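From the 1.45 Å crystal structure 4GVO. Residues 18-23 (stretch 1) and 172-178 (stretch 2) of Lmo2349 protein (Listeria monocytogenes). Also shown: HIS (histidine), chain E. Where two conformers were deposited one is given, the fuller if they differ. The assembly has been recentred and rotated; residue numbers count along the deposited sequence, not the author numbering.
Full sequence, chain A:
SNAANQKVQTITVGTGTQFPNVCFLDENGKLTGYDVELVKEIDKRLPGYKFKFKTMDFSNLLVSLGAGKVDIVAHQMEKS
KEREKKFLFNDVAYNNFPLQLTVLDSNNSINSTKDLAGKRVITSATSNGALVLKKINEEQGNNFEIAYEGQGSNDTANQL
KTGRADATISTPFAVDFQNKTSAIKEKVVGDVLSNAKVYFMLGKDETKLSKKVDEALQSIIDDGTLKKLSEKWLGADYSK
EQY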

# COMPACT_ATOMS: atom_id res chain seq x y z
N GLN A 18 -6.87 -1.42 8.01
CA GLN A 18 -7.84 -1.76 6.98
C GLN A 18 -7.20 -2.28 5.72
O GLN A 18 -7.76 -2.17 4.64
CB GLN A 18 -8.71 -0.55 6.65
CG GLN A 18 -9.43 0.02 7.86
CD GLN A 18 -10.46 -0.93 8.42
OE1 GLN A 18 -11.35 -1.36 7.69
NE2 GLN A 18 -10.35 -1.26 9.71
N PHE A 19 -6.03 -2.91 5.86
CA PHE A 19 -5.38 -3.59 4.73
C PHE A 19 -5.17 -5.05 5.11
O PHE A 19 -4.19 -5.41 5.80
CB PHE A 19 -4.09 -2.91 4.32
CG PHE A 19 -3.59 -3.24 2.92
CD1 PHE A 19 -3.90 -4.42 2.28
CD2 PHE A 19 -2.69 -2.36 2.27
CE1 PHE A 19 -3.40 -4.69 1.02
CE2 PHE A 19 -2.17 -2.67 1.02
CZ PHE A 19 -2.55 -3.83 0.39
N PRO A 20 -6.10 -5.92 4.70
CA PRO A 20 -5.97 -7.33 5.09
C PRO A 20 -4.62 -7.92 4.75
O PRO A 20 -4.08 -7.67 3.67
CB PRO A 20 -7.14 -8.00 4.30
CG PRO A 20 -8.19 -6.92 4.21
CD PRO A 20 -7.34 -5.69 3.91
N ASN A 21 -4.07 -8.68 5.69
CA ASN A 21 -2.77 -9.29 5.57
C ASN A 21 -1.57 -8.36 5.57
O ASN A 21 -0.43 -8.83 5.46
CB ASN A 21 -2.69 -10.33 4.47
CG ASN A 21 -3.12 -11.72 4.96
OD1 ASN A 21 -3.91 -11.85 5.86
ND2 ASN A 21 -2.65 -12.74 4.28
N VAL A 22 -1.82 -7.07 5.73
CA VAL A 22 -0.75 -6.04 5.68
C VAL A 22 -0.70 -5.25 6.99
O VAL A 22 0.33 -5.14 7.63
CB VAL A 22 -0.93 -5.14 4.47
CG1 VAL A 22 -0.10 -3.86 4.59
CG2 VAL A 22 -0.64 -5.92 3.18
N CYS A 23 -1.86 -4.72 7.38
CA CYS A 23 -2.01 -4.01 8.66
C CYS A 23 -3.48 -4.08 9.04
O CYS A 23 -4.33 -3.48 8.43
CB CYS A 23 -1.43 -2.57 8.65
SG CYS A 23 -2.00 -1.49 7.34
N HIS E . 0.52 1.54 -1.89
CA HIS E . -0.33 2.70 -1.50
C HIS E . 0.37 4.01 -1.61
O HIS E . 1.60 4.01 -1.78
CB HIS E . -0.84 2.52 -0.08
CG HIS E . -2.10 1.71 -0.02
ND1 HIS E . -2.13 0.43 -0.42
CD2 HIS E . -3.43 2.05 0.33
CE1 HIS E . -3.40 -0.03 -0.31
NE2 HIS E . -4.17 0.95 0.17
OXT HIS E . -0.29 5.07 -1.55
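Stretch 2, residues 172-178: PFAVDFQ

Stretch 2 is helical from Pro172 to Gln178, and the helix continues later in the chain. Its backbone bonds follow the usual i to i+4 pattern: Asp176 N to Pro172 O at 2.9 Å, Phe177 N to Phe173 O at 3.2 Å, and Gln178 N to Ala174 O at 3.1 Å. Stretch 1 has a weakly bonded strand at about Gln18 and Phe19, and is otherwise loop or turn. It folds back on itself between Phe19 and Cys23. Phe19 O accepts from both Val22 N and Cys23 N, each at 2.9 Å, and Phe19 N donates to Cys23 O at 3.1 Å. Asn21, within this turn, has a positive phi of 68°.

The two backbones stay well apart. The closest CA pair is Pro20 CA and Gln178 CA, at 8.1 Å. Along the helix, Phe173 meets Phe19 and Val22, and one turn later Phe177 meets Pro20 and Asn21, the middle of the turn. No hydrogen bond crosses between the stretches. The closest contacts are all between side chains, and 246 Å² is buried, both sides summed.

The helix presents Phe173, Ala174 and Phe177 to the turn. These positions, spaced i, i+1 and i+4, share one side of a helix. Phe173 (chi1 p) meets Phe19 (chi1 t) rim to rim. The ring planes lie 5° apart and the centroids are 5.9 Å apart, so neither ring covers the other's face. The closest approach is Phe19 CZ to Phe173 CZ, 3.7 Å. Val22 CG2 packs at the edge of the Phe173 ring, 4.1 Å from Phe173 CE1. Ala174 CB lies 4.2 Å from Phe19 CE1.

Phe177 (chi1 t) has the largest covered area, 69 Å². Pro20 CB sits at its ring edge, 3.8 Å from Phe177 CE2. Asn21 places ND2 over one ring face, while Asn21 OD1 is 3.5 Å from Phe177 CZ.

Phe19 also touches the bound histidine, with Phe19 CE2 3.2 Å from HIS CE1.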

# COMPACT_ATOMS: atom_id res chain seq x y z
N PRO A 172 -1.88 -6.90 -8.13
CA PRO A 172 -2.25 -8.30 -8.09
C PRO A 172 -2.26 -8.98 -6.72
O PRO A 172 -3.20 -9.74 -6.44
CB PRO A 172 -1.30 -8.94 -9.04
CG PRO A 172 -1.15 -7.90 -10.10
CD PRO A 172 -1.07 -6.60 -9.33
N PHE A 173 -1.26 -8.77 -5.84
CA PHE A 173 -1.28 -9.52 -4.58
C PHE A 173 -2.52 -9.20 -3.79
O PHE A 173 -3.06 -10.05 -3.08
CB PHE A 173 0.01 -9.34 -3.73
CG PHE A 173 0.04 -8.15 -2.82
CD1 PHE A 173 -0.62 -8.16 -1.60
CD2 PHE A 173 0.80 -7.02 -3.13
CE1 PHE A 173 -0.54 -7.08 -0.73
CE2 PHE A 173 0.84 -5.91 -2.28
CZ PHE A 173 0.17 -5.93 -1.09
N ALA A 174 -2.95 -7.94 -3.84
CA ALA A 174 -4.08 -7.49 -3.07
C ALA A 174 -5.39 -8.00 -3.66
O ALA A 174 -6.29 -8.44 -2.92
CB ALA A 174 -4.08 -5.97 -2.88
N VAL A 175 -5.53 -7.94 -4.98
CA VAL A 175 -6.67 -8.44 -5.71
C VAL A 175 -6.83 -9.95 -5.45
O VAL A 175 -7.92 -10.42 -5.14
CB VAL A 175 -6.53 -8.15 -7.20
CG1 VAL A 175 -7.61 -8.91 -8.01
CG2 VAL A 175 -6.59 -6.64 -7.48
N ASP A 176 -5.74 -10.67 -5.54
CA ASP A 176 -5.81 -12.09 -5.39
C ASP A 176 -6.27 -12.50 -3.98
O ASP A 176 -7.10 -13.41 -3.81
CB ASP A 176 -4.48 -12.77 -5.73
CG ASP A 176 -4.16 -12.77 -7.26
OD1 ASP A 176 -4.99 -12.27 -8.06
OD2 ASP A 176 -3.06 -13.31 -7.64
N PHE A 177 -5.75 -11.82 -2.96
CA PHE A 177 -6.13 -12.14 -1.59
C PHE A 177 -7.61 -11.83 -1.34
O PHE A 177 -8.37 -12.67 -0.80
CB PHE A 177 -5.23 -11.48 -0.54
CG PHE A 177 -5.53 -11.92 0.86
CD1 PHE A 177 -5.21 -13.20 1.26
CD2 PHE A 177 -6.19 -11.11 1.75
CE1 PHE A 177 -5.53 -13.67 2.50
CE2 PHE A 177 -6.46 -11.54 3.03
CZ PHE A 177 -6.14 -12.84 3.39
N GLN A 178 -8.06 -10.67 -1.82
CA GLN A 178 -9.45 -10.30 -1.63
C GLN A 178 -10.41 -11.31 -2.33
O GLN A 178 -11.46 -11.63 -1.76
CB GLN A 178 -9.67 -8.88 -2.14
CG GLN A 178 -11.05 -8.36 -1.86
CD GLN A 178 -11.24 -6.95 -2.38
OE1 GLN A 178 -10.79 -5.96 -1.75
NE2 GLN A 178 -11.92 -6.85 -3.53